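Local coordinates for beta subunit of photoactivated adenylyl cyclase (Beggiatoa sp. PS, PDB 5M2A), which makes cyclic AMP from ATP under blue light, coupling a flavin-binding BLUF photoreceptor domain to a class III adenylyl cyclase domain, at the interface of chains A and B. Coordinates in Å, arbitrary orientation; residue numbers count along the deposited sequence, not the author numbering. Chains: chain A/B, Beta subunit of photoactivated adenylyl cyclase.

Contact 1: the interface of chains A and B. Residues chain A 11, 80, 119-120, 123, 126-127, 138; chain B 119, 122-123, 126-127.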
ATOM      1  N   ILE A  11       6.963   6.911  18.538  1.00 21.84           N
ATOM      2  CA  ILE A  11       6.048   8.038  18.496  1.00 23.35           C
ATOM      3  C   ILE A  11       4.665   7.552  18.911  1.00 26.69           C
ATOM      4  O   ILE A  11       4.334   6.366  18.818  1.00 27.57           O
ATOM      5  CB  ILE A  11       5.998   8.691  17.107  1.00 25.81           C
ATOM      6  CG1 ILE A  11       5.635   7.648  16.055  1.00 25.14           C
ATOM      7  CG2 ILE A  11       7.329   9.317  16.781  1.00 25.43           C
ATOM      8  CD1 ILE A  11       5.584   8.210  14.658  1.00 28.89           C
ATOM      9  N   LEU A  80       9.764   3.144  16.209  1.00 25.34           N
ATOM     10  CA  LEU A  80      10.387   3.459  14.928  1.00 31.47           C
ATOM     11  C   LEU A  80      11.768   2.859  14.757  1.00 29.40           C
ATOM     12  O   LEU A  80      12.191   2.608  13.622  1.00 31.39           O
ATOM     13  CB  LEU A  80      10.505   4.973  14.751  1.00 33.49           C
ATOM     14  CG  LEU A  80       9.206   5.760  14.662  1.00 33.55           C
ATOM     15  CD1 LEU A  80       9.550   7.227  14.542  1.00 37.36           C
ATOM     16  CD2 LEU A  80       8.383   5.287  13.476  1.00 29.52           C
ATOM     17  N   ILE A 119       7.036  16.363   8.961  1.00 22.28           N
ATOM     18  CA  ILE A 119       7.435  15.019   8.544  0.50 21.96           C
ATOM     19  C   ILE A 119       6.743  13.961   9.394  1.00 21.79           C
ATOM     20  O   ILE A 119       6.356  12.897   8.891  1.00 21.31           O
ATOM     21  CB  ILE A 119       8.969  14.871   8.583  0.50 19.94           C
ATOM     22  CG1 ILE A 119       9.406  13.555   7.932  0.50 18.75           C
ATOM     23  CG2 ILE A 119       9.496  14.934  10.002  0.50 21.76           C
ATOM     24  CD1 ILE A 119       9.278  13.551   6.438  0.50 20.46           C
ATOM     25  N   THR A 120       6.561  14.234  10.687  1.00 20.23           N
ATOM     26  CA  THR A 120       5.907  13.256  11.549  1.00 18.15           C
ATOM     27  C   THR A 120       4.437  13.111  11.190  1.00 23.75           C
ATOM     28  O   THR A 120       3.918  11.993  11.122  1.00 22.58           O
ATOM     29  CB  THR A 120       6.072  13.642  13.018  1.00 23.34           C
ATOM     30  OG1 THR A 120       7.461  13.809  13.311  1.00 23.67           O
ATOM     31  CG2 THR A 120       5.520  12.543  13.912  1.00 24.36           C
ATOM     32  N   HIS A 123       4.323  11.160   8.144  1.00 19.88           N
ATOM     33  CA  HIS A 123       4.628   9.773   8.476  1.00 19.69           C
ATOM     34  C   HIS A 123       3.383   9.036   8.952  1.00 19.57           C
ATOM     35  O   HIS A 123       3.114   7.903   8.528  1.00 22.26           O
ATOM     36  CB  HIS A 123       5.724   9.753   9.554  1.00 19.06           C
ATOM     37  CG  HIS A 123       6.315   8.398   9.820  1.00 20.19           C
ATOM     38  ND1 HIS A 123       5.682   7.436  10.578  1.00 21.05           N
ATOM     39  CD2 HIS A 123       7.509   7.868   9.469  1.00 22.26           C
ATOM     40  CE1 HIS A 123       6.453   6.364  10.667  1.00 22.71           C
ATOM     41  NE2 HIS A 123       7.567   6.600   9.996  1.00 23.75           N
ATOM     42  N   LEU A 126       1.175   8.105   5.978  1.00 20.40           N
ATOM     43  CA  LEU A 126       1.748   6.978   5.244  1.00 21.54           C
ATOM     44  C   LEU A 126       1.564   5.655   5.974  1.00 21.60           C
ATOM     45  O   LEU A 126       1.350   4.630   5.321  1.00 22.88           O
ATOM     46  CB  LEU A 126       3.233   7.217   4.988  1.00 25.85           C
ATOM     47  CG  LEU A 126       3.709   8.425   4.183  1.00 31.11           C
ATOM     48  CD1 LEU A 126       5.070   8.129   3.585  1.00 27.97           C
ATOM     49  CD2 LEU A 126       2.732   8.831   3.102  1.00 32.78           C
ATOM     50  N   GLU A 127       1.675   5.649   7.313  1.00 19.58           N
ATOM     51  CA  GLU A 127       1.453   4.427   8.089  1.00 20.40           C
ATOM     52  C   GLU A 127       0.138   3.761   7.744  1.00 25.01           C
ATOM     53  O   GLU A 127       0.037   2.525   7.765  1.00 23.07           O
ATOM     54  CB  GLU A 127       1.459   4.728   9.588  1.00 22.95           C
ATOM     55  CG  GLU A 127       2.834   4.976  10.170  1.00 24.33           C
ATOM     56  CD  GLU A 127       2.731   5.589  11.546  1.00 28.26           C
ATOM     57  OE1 GLU A 127       3.336   6.661  11.779  1.00 26.82           O
ATOM     58  OE2 GLU A 127       2.002   5.015  12.387  1.00 26.03           O
ATOM     59  N   ILE A 138       8.478  -2.884  11.317  1.00 26.14           N
ATOM     60  CA  ILE A 138       9.020  -1.634  11.843  1.00 25.81           C
ATOM     61  C   ILE A 138       8.884  -1.592  13.356  1.00 29.37           C
ATOM     62  O   ILE A 138       9.806  -1.170  14.067  1.00 30.69           O
ATOM     63  CB  ILE A 138       8.324  -0.435  11.178  1.00 25.58           C
ATOM     64  CG1 ILE A 138       8.710  -0.372   9.703  1.00 30.73           C
ATOM     65  CG2 ILE A 138       8.708   0.870  11.880  1.00 27.70           C
ATOM     66  CD1 ILE A 138       7.910   0.600   8.934  1.00 28.60           C
TER
ATOM     67  N   ILE B 119      12.822   9.982  12.123  1.00 23.75           N
ATOM     68  CA  ILE B 119      11.485   9.993  11.531  0.70 21.38           C
ATOM     69  C   ILE B 119      11.568  10.168  10.017  1.00 22.86           C
ATOM     70  O   ILE B 119      10.794   9.572   9.263  1.00 18.91           O
ATOM     71  CB  ILE B 119      10.618  11.085  12.189  0.70 20.04           C
ATOM     72  CG1 ILE B 119       9.165  10.974  11.744  0.70 20.13           C
ATOM     73  CG2 ILE B 119      11.138  12.483  11.907  0.70 22.15           C
ATOM     74  CD1 ILE B 119       8.408   9.825  12.406  0.70 27.60           C
ATOM     75  N   SER B 122      12.683   6.905   8.444  1.00 19.97           N
ATOM     76  CA  SER B 122      11.544   5.991   8.466  1.00 22.69           C
ATOM     77  C   SER B 122      10.507   6.392   7.426  1.00 24.73           C
ATOM     78  O   SER B 122       9.934   5.537   6.737  1.00 21.73           O
ATOM     79  CB  SER B 122      10.927   5.981   9.861  1.00 23.31           C
ATOM     80  OG  SER B 122       9.855   5.063   9.932  1.00 24.17           O
ATOM     81  N   HIS B 123      10.248   7.693   7.315  1.00 21.49           N
ATOM     82  CA  HIS B 123       9.344   8.199   6.290  1.00 21.19           C
ATOM     83  C   HIS B 123       9.776   7.750   4.901  1.00 21.17           C
ATOM     84  O   HIS B 123       8.946   7.336   4.082  1.00 25.25           O
ATOM     85  CB  HIS B 123       9.299   9.725   6.373  1.00 22.99           C
ATOM     86  CG  HIS B 123       8.206  10.341   5.561  1.00 20.36           C
ATOM     87  ND1 HIS B 123       8.228  10.368   4.184  1.00 22.46           N
ATOM     88  CD2 HIS B 123       7.069  10.976   5.933  1.00 20.10           C
ATOM     89  CE1 HIS B 123       7.147  10.989   3.742  1.00 20.81           C
ATOM     90  NE2 HIS B 123       6.427  11.366   4.783  1.00 19.55           N
ATOM     91  N   LEU B 126       8.774   4.137   4.284  1.00 20.79           N
ATOM     92  CA  LEU B 126       7.344   4.004   4.003  1.00 20.90           C
ATOM     93  C   LEU B 126       7.008   4.451   2.587  1.00 19.07           C
ATOM     94  O   LEU B 126       6.137   3.862   1.935  1.00 19.89           O
ATOM     95  CB  LEU B 126       6.523   4.815   5.000  1.00 19.54           C
ATOM     96  CG  LEU B 126       6.641   4.547   6.498  1.00 22.75           C
ATOM     97  CD1 LEU B 126       5.508   5.272   7.208  1.00 28.19           C
ATOM     98  CD2 LEU B 126       6.590   3.061   6.791  1.00 24.55           C
ATOM     99  N   GLU B 127       7.660   5.518   2.110  1.00 20.63           N
ATOM    100  CA  GLU B 127       7.390   6.017   0.764  1.00 25.80           C
ATOM    101  C   GLU B 127       7.570   4.933  -0.285  1.00 24.84           C
ATOM    102  O   GLU B 127       6.863   4.925  -1.301  1.00 22.70           O
ATOM    103  CB  GLU B 127       8.319   7.182   0.428  1.00 24.63           C
ATOM    104  CG  GLU B 127       8.023   8.479   1.135  1.00 20.35           C
ATOM    105  CD  GLU B 127       9.137   9.486   0.892  1.00 25.12           C
ATOM    106  OE1 GLU B 127       9.536   9.676  -0.281  1.00 25.83           O
ATOM    107  OE2 GLU B 127       9.639  10.060   1.877  1.00 25.05           O
TER
HETATM  108  O   HOH W   1      11.201   3.165  10.955  1.00 38.34           O

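Contact 2: the interface of chains A and B. Residues chain A 164, 173, 176-177, 180, 203-204; chain B 149, 257, 261, 272-273.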
ATOM      1  N   PHE A 164     -21.665  -6.285  -6.495  1.00 22.79           N
ATOM      2  CA  PHE A 164     -21.036  -4.967  -6.506  1.00 23.24           C
ATOM      3  C   PHE A 164     -21.170  -4.287  -7.865  1.00 23.79           C
ATOM      4  O   PHE A 164     -21.262  -3.055  -7.932  1.00 24.45           O
ATOM      5  CB  PHE A 164     -19.570  -5.087  -6.096  1.00 22.59           C
ATOM      6  CG  PHE A 164     -18.900  -3.759  -5.878  1.00 23.24           C
ATOM      7  CD1 PHE A 164     -19.331  -2.921  -4.868  1.00 21.95           C
ATOM      8  CD2 PHE A 164     -17.848  -3.357  -6.689  1.00 24.22           C
ATOM      9  CE1 PHE A 164     -18.726  -1.690  -4.651  1.00 23.38           C
ATOM     10  CE2 PHE A 164     -17.234  -2.129  -6.481  1.00 24.62           C
ATOM     11  CZ  PHE A 164     -17.672  -1.295  -5.461  1.00 24.71           C
ATOM     12  N   VAL A 173     -21.502   7.970  -7.376  1.00 21.88           N
ATOM     13  CA  VAL A 173     -20.151   7.633  -6.928  0.50 20.68           C
ATOM     14  C   VAL A 173     -19.981   7.908  -5.443  1.00 19.90           C
ATOM     15  O   VAL A 173     -19.402   7.093  -4.713  1.00 18.74           O
ATOM     16  CB  VAL A 173     -19.092   8.368  -7.783  0.50 24.39           C
ATOM     17  CG1 VAL A 173     -19.461   9.817  -7.985  0.50 22.55           C
ATOM     18  CG2 VAL A 173     -17.715   8.253  -7.133  0.50 24.64           C
ATOM     19  N   VAL A 176     -21.401   5.073  -3.444  1.00 17.94           N
ATOM     20  CA  VAL A 176     -20.599   3.853  -3.516  1.00 16.94           C
ATOM     21  C   VAL A 176     -19.401   3.963  -2.581  1.00 16.04           C
ATOM     22  O   VAL A 176     -19.038   3.004  -1.889  1.00 17.19           O
ATOM     23  CB  VAL A 176     -20.156   3.587  -4.967  1.00 19.11           C
ATOM     24  CG1 VAL A 176     -19.119   2.457  -5.030  1.00 21.83           C
ATOM     25  CG2 VAL A 176     -21.352   3.266  -5.857  1.00 20.52           C
ATOM     26  N   VAL A 177     -18.766   5.136  -2.554  1.00 17.30           N
ATOM     27  CA  VAL A 177     -17.574   5.328  -1.734  1.00 17.33           C
ATOM     28  C   VAL A 177     -17.904   5.173  -0.253  1.00 17.01           C
ATOM     29  O   VAL A 177     -17.171   4.514   0.491  1.00 17.37           O
ATOM     30  CB  VAL A 177     -16.948   6.701  -2.046  1.00 20.55           C
ATOM     31  CG1 VAL A 177     -15.912   7.086  -0.963  1.00 24.34           C
ATOM     32  CG2 VAL A 177     -16.310   6.674  -3.428  1.00 24.88           C
ATOM     33  N   VAL A 180     -18.376   1.422   0.341  1.00 15.22           N
ATOM     34  CA  VAL A 180     -17.161   0.616   0.313  1.00 15.91           C
ATOM     35  C   VAL A 180     -16.280   0.937   1.514  1.00 16.86           C
ATOM     36  O   VAL A 180     -15.699   0.034   2.131  1.00 14.95           O
ATOM     37  CB  VAL A 180     -16.416   0.829  -1.022  1.00 18.08           C
ATOM     38  CG1 VAL A 180     -15.132   0.028  -1.037  1.00 18.56           C
ATOM     39  CG2 VAL A 180     -17.293   0.375  -2.199  1.00 16.17           C
ATOM     40  N   GLY A 203      -9.987  -3.362  -5.668  1.00 21.45           N
ATOM     41  CA  GLY A 203     -11.384  -3.083  -5.957  1.00 23.32           C
ATOM     42  C   GLY A 203     -12.168  -3.082  -4.660  1.00 28.86           C
ATOM     43  O   GLY A 203     -11.771  -2.467  -3.665  1.00 22.52           O
ATOM     44  N   ASP A 204     -13.283  -3.804  -4.648  1.00 20.56           N
ATOM     45  CA  ASP A 204     -14.088  -3.945  -3.442  1.00 19.24           C
ATOM     46  C   ASP A 204     -13.648  -5.121  -2.588  1.00 20.03           C
ATOM     47  O   ASP A 204     -14.336  -5.462  -1.625  1.00 20.28           O
ATOM     48  CB  ASP A 204     -15.569  -4.114  -3.800  1.00 20.14           C
ATOM     49  CG  ASP A 204     -15.825  -5.354  -4.652  1.00 27.23           C
ATOM     50  OD1 ASP A 204     -15.123  -5.529  -5.665  1.00 30.37           O
ATOM     51  OD2 ASP A 204     -16.711  -6.167  -4.298  1.00 27.38           O
TER
ATOM     52  N   PRO B 149     -12.949  10.470  -4.046  1.00 28.21           N
ATOM     53  CA  PRO B 149     -12.792   9.660  -5.254  1.00 24.74           C
ATOM     54  C   PRO B 149     -13.676  10.184  -6.375  1.00 23.76           C
ATOM     55  O   PRO B 149     -14.694  10.846  -6.151  1.00 26.23           O
ATOM     56  CB  PRO B 149     -13.224   8.257  -4.805  1.00 23.42           C
ATOM     57  CG  PRO B 149     -12.884   8.237  -3.336  1.00 20.74           C
ATOM     58  CD  PRO B 149     -13.228   9.634  -2.862  1.00 26.65           C
ATOM     59  N   ILE B 257     -14.371   4.031 -10.308  1.00 17.62           N
ATOM     60  CA  ILE B 257     -14.175   4.997  -9.237  1.00 15.42           C
ATOM     61  C   ILE B 257     -12.730   4.856  -8.800  1.00 16.91           C
ATOM     62  O   ILE B 257     -12.298   3.765  -8.421  1.00 21.57           O
ATOM     63  CB  ILE B 257     -15.141   4.732  -8.074  1.00 16.52           C
ATOM     64  CG1 ILE B 257     -16.586   4.859  -8.565  1.00 22.67           C
ATOM     65  CG2 ILE B 257     -14.854   5.669  -6.914  1.00 20.40           C
ATOM     66  CD1 ILE B 257     -17.617   4.385  -7.572  1.00 23.50           C
ATOM     67  N   MET B 261      -9.424   4.777  -0.242  1.00 19.95           N
ATOM     68  CA  MET B 261     -10.531   4.211   0.507  0.60 18.57           C
ATOM     69  C   MET B 261     -10.017   3.380   1.673  1.00 18.03           C
ATOM     70  O   MET B 261      -8.852   2.976   1.732  1.00 19.55           O
ATOM     71  CB  MET B 261     -11.443   3.399  -0.424  0.60 23.48           C
ATOM     72  CG  MET B 261     -12.067   4.277  -1.521  0.60 26.57           C
ATOM     73  SD  MET B 261     -13.371   3.484  -2.444  0.60 34.79           S
ATOM     74  CE  MET B 261     -12.643   1.864  -2.558  0.60 36.60           C
ATOM     75  N   LEU B 272     -12.551   1.014  -8.557  1.00 13.84           N
ATOM     76  CA  LEU B 272     -13.794   0.277  -8.355  1.00 18.94           C
ATOM     77  C   LEU B 272     -14.603   0.273  -9.643  1.00 24.00           C
ATOM     78  O   LEU B 272     -14.965   1.341 -10.151  1.00 22.69           O
ATOM     79  CB  LEU B 272     -14.641   0.914  -7.257  1.00 16.83           C
ATOM     80  CG  LEU B 272     -14.057   1.176  -5.879  1.00 30.73           C
ATOM     81  CD1 LEU B 272     -15.081   2.018  -5.118  1.00 27.55           C
ATOM     82  CD2 LEU B 272     -13.805  -0.135  -5.178  1.00 32.41           C
ATOM     83  N   GLY B 273     -14.929  -0.908 -10.142  1.00 21.13           N
ATOM     84  CA  GLY B 273     -15.818  -0.972 -11.285  1.00 27.41           C
ATOM     85  C   GLY B 273     -15.717  -2.287 -12.020  1.00 22.26           C
ATOM     86  O   GLY B 273     -14.739  -3.028 -11.904  1.00 21.84           O
TER

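Contact 3: the interface of chains A and B. Residues chain A 42, 44, 51, 53, 91, 94, 99; chain B 107-108, 111-112, 114-115.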
ATOM      1  N   VAL A  42      14.805  10.857  26.611  1.00 31.27           N
ATOM      2  CA  VAL A  42      14.154  12.141  26.413  0.50 29.48           C
ATOM      3  C   VAL A  42      12.722  11.905  25.978  1.00 27.62           C
ATOM      4  O   VAL A  42      12.418  10.935  25.274  1.00 26.42           O
ATOM      5  CB  VAL A  42      14.878  13.026  25.367  0.50 29.44           C
ATOM      6  CG1 VAL A  42      16.240  13.412  25.855  0.50 33.60           C
ATOM      7  CG2 VAL A  42      14.984  12.309  24.034  0.50 25.68           C
ATOM      8  N   LEU A  44       9.769  14.194  24.148  1.00 28.02           N
ATOM      9  CA  LEU A  44       9.367  15.421  23.478  1.00 28.15           C
ATOM     10  C   LEU A  44       7.892  15.335  23.109  1.00 31.37           C
ATOM     11  O   LEU A  44       7.388  14.269  22.750  1.00 27.05           O
ATOM     12  CB  LEU A  44      10.188  15.665  22.205  1.00 30.13           C
ATOM     13  CG  LEU A  44      11.509  16.431  22.287  1.00 36.72           C
ATOM     14  CD1 LEU A  44      12.557  15.580  22.937  1.00 44.71           C
ATOM     15  CD2 LEU A  44      11.959  16.850  20.898  1.00 37.15           C
ATOM     16  N   PHE A  51       7.143  11.959  21.392  1.00 23.13           N
ATOM     17  CA  PHE A  51       8.342  11.313  20.873  1.00 22.26           C
ATOM     18  C   PHE A  51       9.142  10.883  22.088  1.00 23.81           C
ATOM     19  O   PHE A  51       9.381  11.704  22.972  1.00 24.63           O
ATOM     20  CB  PHE A  51       9.204  12.264  20.017  1.00 22.06           C
ATOM     21  CG  PHE A  51       8.446  13.000  18.943  1.00 26.21           C
ATOM     22  CD1 PHE A  51       7.525  13.983  19.270  1.00 34.07           C
ATOM     23  CD2 PHE A  51       8.692  12.747  17.607  1.00 22.38           C
ATOM     24  CE1 PHE A  51       6.834  14.669  18.278  1.00 36.77           C
ATOM     25  CE2 PHE A  51       7.997  13.440  16.623  1.00 25.72           C
ATOM     26  CZ  PHE A  51       7.076  14.400  16.965  1.00 26.37           C
ATOM     27  N   ILE A  53      12.693   8.603  23.468  1.00 25.07           N
ATOM     28  CA  ILE A  53      13.879   7.776  23.319  1.00 25.56           C
ATOM     29  C   ILE A  53      14.183   7.188  24.687  1.00 30.32           C
ATOM     30  O   ILE A  53      14.251   7.926  25.675  1.00 28.14           O
ATOM     31  CB  ILE A  53      15.077   8.594  22.798  1.00 27.96           C
ATOM     32  CG1 ILE A  53      14.708   9.331  21.507  1.00 28.74           C
ATOM     33  CG2 ILE A  53      16.284   7.688  22.577  1.00 29.18           C
ATOM     34  CD1 ILE A  53      15.801  10.272  20.989  1.00 25.66           C
ATOM     35  N   PHE A  91      21.980   9.978  26.148  1.00 34.75           N
ATOM     36  CA  PHE A  91      21.625  11.007  27.124  1.00 36.14           C
ATOM     37  C   PHE A  91      22.004  10.528  28.519  1.00 36.53           C
ATOM     38  O   PHE A  91      21.148  10.358  29.392  1.00 35.52           O
ATOM     39  CB  PHE A  91      20.137  11.341  27.026  1.00 36.95           C
ATOM     40  CG  PHE A  91      19.688  11.607  25.627  1.00 37.03           C
ATOM     41  CD1 PHE A  91      19.971  12.818  25.018  1.00 38.10           C
ATOM     42  CD2 PHE A  91      19.012  10.642  24.906  1.00 37.43           C
ATOM     43  CE1 PHE A  91      19.569  13.067  23.723  1.00 34.25           C
ATOM     44  CE2 PHE A  91      18.609  10.886  23.606  1.00 38.49           C
ATOM     45  CZ  PHE A  91      18.891  12.105  23.015  1.00 38.26           C
ATOM     46  N   TRP A  94      20.409  12.284  31.747  1.00 37.36           N
ATOM     47  CA  TRP A  94      18.973  12.536  31.841  1.00 36.53           C
ATOM     48  C   TRP A  94      18.248  11.219  32.084  1.00 37.80           C
ATOM     49  O   TRP A  94      18.075  10.430  31.154  1.00 35.65           O
ATOM     50  CB  TRP A  94      18.452  13.198  30.574  1.00 34.47           C
ATOM     51  CG  TRP A  94      19.055  14.531  30.256  1.00 34.41           C
ATOM     52  CD1 TRP A  94      19.677  15.385  31.119  1.00 39.33           C
ATOM     53  CD2 TRP A  94      19.088  15.164  28.972  1.00 32.99           C
ATOM     54  NE1 TRP A  94      20.098  16.514  30.450  1.00 36.65           N
ATOM     55  CE2 TRP A  94      19.746  16.400  29.128  1.00 34.87           C
ATOM     56  CE3 TRP A  94      18.628  14.802  27.703  1.00 31.27           C
ATOM     57  CZ2 TRP A  94      19.954  17.278  28.062  1.00 38.56           C
ATOM     58  CZ3 TRP A  94      18.832  15.678  26.643  1.00 38.00           C
ATOM     59  CH2 TRP A  94      19.488  16.899  26.831  1.00 38.74           C
ATOM     60  N   ILE A  99      10.794  17.655  27.113  1.00 35.88           N
ATOM     61  CA  ILE A  99      10.930  18.875  26.330  1.00 37.62           C
ATOM     62  C   ILE A  99       9.579  19.175  25.698  1.00 36.28           C
ATOM     63  O   ILE A  99       9.079  18.384  24.889  1.00 30.56           O
ATOM     64  CB  ILE A  99      12.020  18.737  25.257  1.00 37.53           C
ATOM     65  CG1 ILE A  99      13.363  18.390  25.905  1.00 39.23           C
ATOM     66  CG2 ILE A  99      12.133  20.021  24.456  1.00 43.27           C
ATOM     67  CD1 ILE A  99      14.474  18.150  24.911  1.00 45.07           C
TER
ATOM     68  N   LEU B 107      23.987  20.312  22.911  1.00 53.50           N
ATOM     69  CA  LEU B 107      23.385  19.178  23.605  1.00 53.64           C
ATOM     70  C   LEU B 107      21.864  19.265  23.625  1.00 48.37           C
ATOM     71  O   LEU B 107      21.178  18.245  23.500  1.00 40.84           O
ATOM     72  CB  LEU B 107      23.928  19.093  25.029  1.00 55.22           C
ATOM     73  CG  LEU B 107      24.084  17.682  25.588  1.00 60.22           C
ATOM     74  CD1 LEU B 107      25.141  16.927  24.798  1.00 64.32           C
ATOM     75  CD2 LEU B 107      24.436  17.717  27.069  1.00 61.46           C
ATOM     76  N   MET B 108      21.315  20.466  23.808  1.00 45.77           N
ATOM     77  CA  MET B 108      19.868  20.604  23.877  1.00 50.93           C
ATOM     78  C   MET B 108      19.197  20.499  22.518  1.00 51.35           C
ATOM     79  O   MET B 108      17.973  20.345  22.463  1.00 51.37           O
ATOM     80  CB  MET B 108      19.493  21.933  24.538  1.00 52.45           C
ATOM     81  CG  MET B 108      19.867  22.014  26.011  1.00 56.23           C
ATOM     82  SD  MET B 108      19.122  20.698  26.995  1.00 61.09           S
ATOM     83  CE  MET B 108      17.413  20.771  26.445  1.00 53.38           C
ATOM     84  N   PRO B 111      18.495  16.061  20.856  1.00 34.22           N
ATOM     85  CA  PRO B 111      17.264  15.246  20.799  1.00 31.68           C
ATOM     86  C   PRO B 111      16.412  15.528  19.575  1.00 31.40           C
ATOM     87  O   PRO B 111      15.947  14.596  18.904  1.00 29.66           O
ATOM     88  CB  PRO B 111      16.537  15.624  22.097  1.00 33.22           C
ATOM     89  CG  PRO B 111      17.601  16.100  23.002  1.00 35.83           C
ATOM     90  CD  PRO B 111      18.576  16.814  22.121  1.00 37.29           C
ATOM     91  N   ILE B 112      16.180  16.803  19.270  1.00 31.90           N
ATOM     92  CA  ILE B 112      15.333  17.146  18.135  1.00 29.15           C
ATOM     93  C   ILE B 112      16.005  16.736  16.830  1.00 26.64           C
ATOM     94  O   ILE B 112      15.354  16.223  15.910  1.00 27.93           O
ATOM     95  CB  ILE B 112      14.996  18.651  18.169  1.00 30.76           C
ATOM     96  CG1 ILE B 112      14.514  19.067  19.567  1.00 39.04           C
ATOM     97  CG2 ILE B 112      13.933  18.989  17.146  1.00 32.20           C
ATOM     98  CD1 ILE B 112      15.607  19.616  20.487  1.00 43.24           C
ATOM     99  N   SER B 114      18.194  14.255  16.459  1.00 30.17           N
ATOM    100  CA  SER B 114      18.113  12.798  16.358  1.00 31.52           C
ATOM    101  C   SER B 114      16.724  12.337  15.926  1.00 29.00           C
ATOM    102  O   SER B 114      16.588  11.445  15.075  1.00 26.71           O
ATOM    103  CB  SER B 114      18.489  12.157  17.692  1.00 32.43           C
ATOM    104  OG  SER B 114      18.356  10.745  17.609  1.00 36.51           O
ATOM    105  N   LEU B 115      15.676  12.922  16.506  1.00 24.48           N
ATOM    106  CA  LEU B 115      14.324  12.504  16.136  1.00 26.30           C
ATOM    107  C   LEU B 115      14.020  12.846  14.684  1.00 25.64           C
ATOM    108  O   LEU B 115      13.389  12.055  13.975  1.00 26.95           O
ATOM    109  CB  LEU B 115      13.294  13.144  17.065  1.00 27.69           C
ATOM    110  CG  LEU B 115      13.367  12.632  18.503  1.00 32.39           C
ATOM    111  CD1 LEU B 115      12.566  13.529  19.414  1.00 33.68           C
ATOM    112  CD2 LEU B 115      12.860  11.200  18.561  1.00 36.62           C
TER

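Contact 1: the interface of chains A and B
B:Ser122 OG is the best-held polar atom, with two partners: the imidazole of A:His123 and a water. A:His123 NE2 lies 2.8 Å from B:Ser122 OG, in a nearly straight hydrogen bond (168° at H) of undecided direction. The water links the same hydroxyl to the backbone carbonyl A:Leu80 O, 2.9 Å from the water, on strand 77-83 of the BLUF domain. The ring of A:His123 is fixed at both nitrogens. A:His123 ND1 donates to A:Glu127 OE1 at 2.7 Å; the oxygen accepts with its anti lone pair. Both partners sit at the ring edge, in plane, and so set its rotation. The carboxylate would probably polarise the imidazole. CG is anti to the backbone N (chi1 -170°), which sends the ring across to chain B. Methyl groups sandwich it there. B:Leu126 CD1 lies over the centre of one face, and B:Ile119 CD1 toward the rim of the opposite face. B:His123 is packed between A:Leu126 CD1 and A:Ile119 CD1, both offset toward the rim, with its ND1 bonded to B:Glu127 OE2. This crossing of helices 110-129 of A and 110-128 of B is likely to hold the chains together beside the BLUF domains. A:Ile119 and B:Ile119 slide past each other in opposite directions, A:Ile119 CG2 3.5 Å from B:Ile119 CG2. Further out, B:Leu126 CD2 meets A:Ile138 CD1 at 3.5 Å.

Contact 2: the interface of chains A and B
This is an apolar patch of the interface between the two cyclase domains, and it joins the catalytic halves of the dimer. Helix 173-193 of chain A lays a row of valines against strands and a loop of chain B. B:Ile257 wedges into the row. The tip B:Ile257 CD1 reaches A:Val176 CG1 at 3.5 Å, while B:Ile257 CG2 touches the CG2 methyls of both A:Val173 and A:Val177. In A:Val176 CG1 is anti to the backbone N (chi1 170°), which points this methyl at the isoleucine. A:Val177 crosses B:Pro149 obliquely, with A:Val177 CG2 3.7 Å from the ring carbon B:Pro149 CB. B:Met261 bends at chi3 (-39°) and brings B:Met261 CE to A:Val180 CG1 at 3.4 Å, a tight contact. B:Leu272 splits its branches. B:Leu272 CD1 meets A:Val180 CG2 tip to tip at 4.0 Å. B:Leu272 CD2 turns to the backbone, 3.4 Å from the carbonyl carbon A:Gly203 C. The same leucine crosses the A:Phe164 ring at about a right angle, touching the rim at CZ. One ring face is covered by A:Asp204 CB. A:Asp204 belongs to the magnesium site. Class III cyclases form their active sites between paired catalytic domains, so this packing probably sets the position of the metal-binding loop against the partner chain.

Contact 3: the interface of chains A and B
B:Pro111 and B:Leu115, one turn apart near the start of helix 110-128, press on the sheet of the BLUF domain of chain A. The ring corner B:Pro111 CG meets A:Phe91 CE1 at 3.7 Å. B:Pro111 CG also lies at the edge of the indole, in the ring plane, 3.9 Å from A:Trp94 CZ3. A:Ile99 extends its side chain (chi2 176°) toward the same proline carbon. Ahead of the helix, B:Met108 is bent at chi2 and chi3. The sulfur B:Met108 SD approaches the benzo part of the indole, 3.7 Å from A:Trp94 CZ2. B:Leu115 sets both its methyls on strand 49-55: B:Leu115 CD1 packs on A:Phe51 CB at 3.6 Å, and B:Leu115 CD2 meets A:Ile53 CD1 tip to tip at 3.9 Å. A:Leu44 spans B:Pro111, B:Ile112 and B:Leu115. A:Leu44 CD2 touches B:Ile112 CG1 at 3.6 Å and B:Leu115 CD1 at 3.7 Å, while CD1 faces B:Pro111 CB. An alanine here would remove both methyl branches and would probably loosen the helix against strand 40-46. The contact in this patch is made by apolar packing. It sets the BLUF domain of one chain on the other chain's helix and is likely to hold the dimer. In the second shell, the A:Phe51 ring has A:Leu44 O at its edge, in plane. A:Val42 CG1 backs the A:Phe91 ring against the proline, over the centre of one face and 3.7 Å above its plane.

Contact 1 and contact 3 have C-alpha centres about 18 Å apart and share helix 110-128 of chain B. In contact 3 its first turns lie on the BLUF sheet of chain A; in contact 1 its later turns cross the matching helix of chain A. Contact 2 lies about 28 Å from contact 1 and about 44 Å from contact 3, in the cyclase domains. Contact 1 thus sits between sensor and catalytic pairing. The two-fold repeats each contact with chains exchanged. The shared helix offers a plausible route for light-driven shifts to travel from BLUF to cyclase, though the structure alone does not show such motion.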